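Long-range contact in N-acetylglucosamine-specific lectin (Saxidomus purpuratus, PDB 6A7T), which binds N-acetylglucosamine and N-acetylgalactosamine as a C-type lectin whose sugar recognition does not depend on calcium: residues B[22-32]-B[151-159]. Sequence-based numbering, arbitrary orientation.
With CA (calcium ion), chain D.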
# COMPACT_ATOMS: atom_id res chain seq x y z
N CYS B 22 -14.16 1.73 0.12
CA CYS B 22 -14.63 0.88 1.25
C CYS B 22 -16.16 0.68 1.14
O CYS B 22 -16.95 1.60 1.34
CB CYS B 22 -14.18 1.46 2.59
SG CYS B 22 -12.37 1.46 2.76
N CYS B 23 -16.55 -0.54 0.75
CA CYS B 23 -17.95 -0.95 0.62
C CYS B 23 -18.58 -1.19 2.00
O CYS B 23 -17.93 -1.63 2.98
CB CYS B 23 -18.07 -2.24 -0.19
SG CYS B 23 -17.24 -2.22 -1.81
N SER B 24 -19.89 -0.93 2.09
CA SER B 24 -20.70 -1.49 3.17
C SER B 24 -21.31 -2.82 2.72
O SER B 24 -21.36 -3.09 1.54
CB SER B 24 -21.75 -0.50 3.64
OG SER B 24 -22.26 0.27 2.55
N GLU B 25 -21.75 -3.64 3.68
CA GLU B 25 -22.44 -4.92 3.44
C GLU B 25 -23.55 -4.81 2.39
O GLU B 25 -23.79 -5.75 1.64
CB GLU B 25 -23.08 -5.43 4.72
CG GLU B 25 -22.22 -6.40 5.50
CD GLU B 25 -22.98 -7.11 6.61
OE1 GLU B 25 -23.92 -6.51 7.15
OE2 GLU B 25 -22.63 -8.27 6.91
N ASP B 26 -24.26 -3.68 2.37
CA ASP B 26 -25.41 -3.47 1.49
C ASP B 26 -24.94 -3.11 0.08
O ASP B 26 -25.74 -2.94 -0.83
CB ASP B 26 -26.33 -2.36 2.04
CG ASP B 26 -26.22 -2.16 3.54
OD1 ASP B 26 -25.45 -1.26 3.95
OD2 ASP B 26 -26.88 -2.91 4.29
N ASP B 27 -23.63 -2.95 -0.11
CA ASP B 27 -23.11 -2.73 -1.44
C ASP B 27 -22.94 -4.08 -2.15
O ASP B 27 -22.79 -4.11 -3.36
CB ASP B 27 -21.77 -1.99 -1.41
CG ASP B 27 -21.90 -0.53 -1.00
OD1 ASP B 27 -22.56 0.22 -1.74
OD2 ASP B 27 -21.33 -0.17 0.04
N CYS B 28 -22.93 -5.17 -1.38
CA CYS B 28 -22.57 -6.46 -1.91
C CYS B 28 -23.76 -7.05 -2.65
O CYS B 28 -24.84 -7.16 -2.06
CB CYS B 28 -22.13 -7.42 -0.81
SG CYS B 28 -20.61 -6.94 0.05
N PRO B 29 -23.62 -7.41 -3.94
CA PRO B 29 -24.64 -8.18 -4.65
C PRO B 29 -24.98 -9.51 -3.95
O PRO B 29 -24.20 -10.00 -3.16
CB PRO B 29 -24.02 -8.43 -6.02
CG PRO B 29 -23.02 -7.30 -6.19
CD PRO B 29 -22.47 -7.07 -4.80
N SER B 30 -26.15 -10.09 -4.25
CA SER B 30 -26.55 -11.34 -3.63
C SER B 30 -25.54 -12.43 -4.02
O SER B 30 -25.07 -12.42 -5.15
CB SER B 30 -27.98 -11.71 -4.04
OG SER B 30 -28.55 -12.67 -3.16
N GLY B 31 -25.21 -13.33 -3.09
CA GLY B 31 -24.23 -14.40 -3.30
C GLY B 31 -22.78 -13.94 -3.14
O GLY B 31 -21.87 -14.74 -3.35
N TRP B 32 -22.59 -12.65 -2.82
CA TRP B 32 -21.25 -12.11 -2.50
C TRP B 32 -21.09 -11.99 -0.99
O TRP B 32 -22.02 -11.64 -0.28
CB TRP B 32 -21.00 -10.74 -3.14
CG TRP B 32 -20.95 -10.74 -4.63
CD1 TRP B 32 -21.94 -11.12 -5.49
CD2 TRP B 32 -19.90 -10.24 -5.45
NE1 TRP B 32 -21.54 -10.96 -6.78
CE2 TRP B 32 -20.31 -10.37 -6.79
CE3 TRP B 32 -18.62 -9.72 -5.18
CZ2 TRP B 32 -19.48 -10.04 -7.86
CZ3 TRP B 32 -17.81 -9.38 -6.24
CH2 TRP B 32 -18.24 -9.53 -7.56
N CYS B 151 -12.39 -18.88 -9.52
CA CYS B 151 -11.68 -17.62 -9.27
C CYS B 151 -12.35 -16.84 -8.14
O CYS B 151 -13.45 -17.22 -7.66
CB CYS B 151 -11.65 -16.82 -10.57
SG CYS B 151 -13.24 -16.15 -11.12
N ILE B 152 -11.67 -15.78 -7.66
CA ILE B 152 -12.22 -14.88 -6.65
C ILE B 152 -12.30 -13.45 -7.23
O ILE B 152 -11.30 -12.88 -7.60
CB ILE B 152 -11.36 -14.90 -5.39
CG1 ILE B 152 -11.09 -16.32 -4.93
CG2 ILE B 152 -12.02 -14.03 -4.33
CD1 ILE B 152 -10.09 -16.48 -3.85
N CYS B 153 -13.51 -12.93 -7.32
CA CYS B 153 -13.72 -11.55 -7.68
C CYS B 153 -13.92 -10.69 -6.43
O CYS B 153 -14.35 -11.14 -5.39
CB CYS B 153 -14.93 -11.33 -8.58
SG CYS B 153 -14.96 -12.35 -10.08
N GLU B 154 -13.56 -9.42 -6.57
CA GLU B 154 -13.58 -8.42 -5.47
C GLU B 154 -14.17 -7.11 -6.01
O GLU B 154 -13.77 -6.65 -7.04
CB GLU B 154 -12.18 -8.16 -4.93
CG GLU B 154 -12.17 -7.23 -3.71
CD GLU B 154 -10.81 -6.90 -3.12
OE1 GLU B 154 -9.77 -7.21 -3.80
OE2 GLU B 154 -10.77 -6.29 -2.02
N ILE B 155 -15.13 -6.55 -5.26
CA ILE B 155 -15.57 -5.15 -5.38
C ILE B 155 -15.09 -4.43 -4.12
O ILE B 155 -15.47 -4.87 -3.03
CB ILE B 155 -17.10 -5.10 -5.48
CG1 ILE B 155 -17.62 -5.74 -6.77
CG2 ILE B 155 -17.59 -3.67 -5.36
CD1 ILE B 155 -19.12 -6.03 -6.73
N ASP B 156 -14.27 -3.38 -4.28
CA ASP B 156 -13.71 -2.72 -3.08
C ASP B 156 -14.17 -1.26 -2.98
O ASP B 156 -13.85 -0.63 -1.98
CB ASP B 156 -12.19 -2.86 -2.98
CG ASP B 156 -11.38 -2.13 -4.02
OD1 ASP B 156 -11.99 -1.37 -4.78
OD2 ASP B 156 -10.15 -2.37 -4.10
N CYS B 157 -15.01 -0.78 -3.91
CA CYS B 157 -15.60 0.57 -3.84
C CYS B 157 -14.51 1.62 -3.59
O CYS B 157 -14.73 2.60 -2.85
CB CYS B 157 -16.67 0.64 -2.75
SG CYS B 157 -18.01 -0.58 -2.84
N SER B 158 -13.32 1.41 -4.17
CA SER B 158 -12.21 2.35 -4.06
C SER B 158 -12.35 3.44 -5.14
O SER B 158 -13.24 3.37 -5.98
CB SER B 158 -10.88 1.64 -4.12
OG SER B 158 -10.66 1.03 -5.38
N ASP B 159 -11.45 4.43 -5.09
CA ASP B 159 -11.47 5.60 -5.98
C ASP B 159 -11.20 5.14 -7.42
O ASP B 159 -11.19 5.94 -8.36
CB ASP B 159 -10.49 6.68 -5.50
CG ASP B 159 -9.09 6.64 -6.11
OD1 ASP B 159 -8.93 7.10 -7.26
OD2 ASP B 159 -8.15 6.16 -5.42
CA CA D . -8.38 -6.33 -1.55
O HOH W 1 -8.60 -4.37 -3.13
O HOH W 2 -9.12 -4.95 0.27
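Cys23 and Cys157 join the N-terminal loop to the tail after strand 149-155 through a disulfide, SG to SG 2.1 Å with a torsion of 105° about the S-S bond. The SG of Cys23 also touches CG2 of Ile155 at 3.9 Å. From the same CB, CG1, beside the backbone N (chi1 -66°), carries CD1 over one face of the Trp32 indole, 3.9 Å from the centroid of its six-membered ring and 21° off the normal, a CH-pi contact in which the two side chains cross at about a right angle. CD of Pro29 touches CD1 of Ile155, and its CG lies over the same indole face, toward the rim, while CB of Cys153 approaches CH2 of Trp32 obliquely at 3.9 Å. Beside the disulfide, Cys22 N donates to Asp156 O (3.2 Å) and weakly to Cys157 O. The CB of Glu154 points away from the loop, and both carboxylate oxygens bind calcium with Thr65, Glu67 and Glu71; Ser38 OG hydrogen-bonds OE2. Asp156 OD2 accepts from a calcium-bound water and pairs with Lys24 of the partner chain, whose Cys25 is disulfide-bonded to Cys22. The Cys23-Cys157 disulfide thus pins the N-terminal segment to the C-terminal tail, while the apolar cluster seats the loop on the strand.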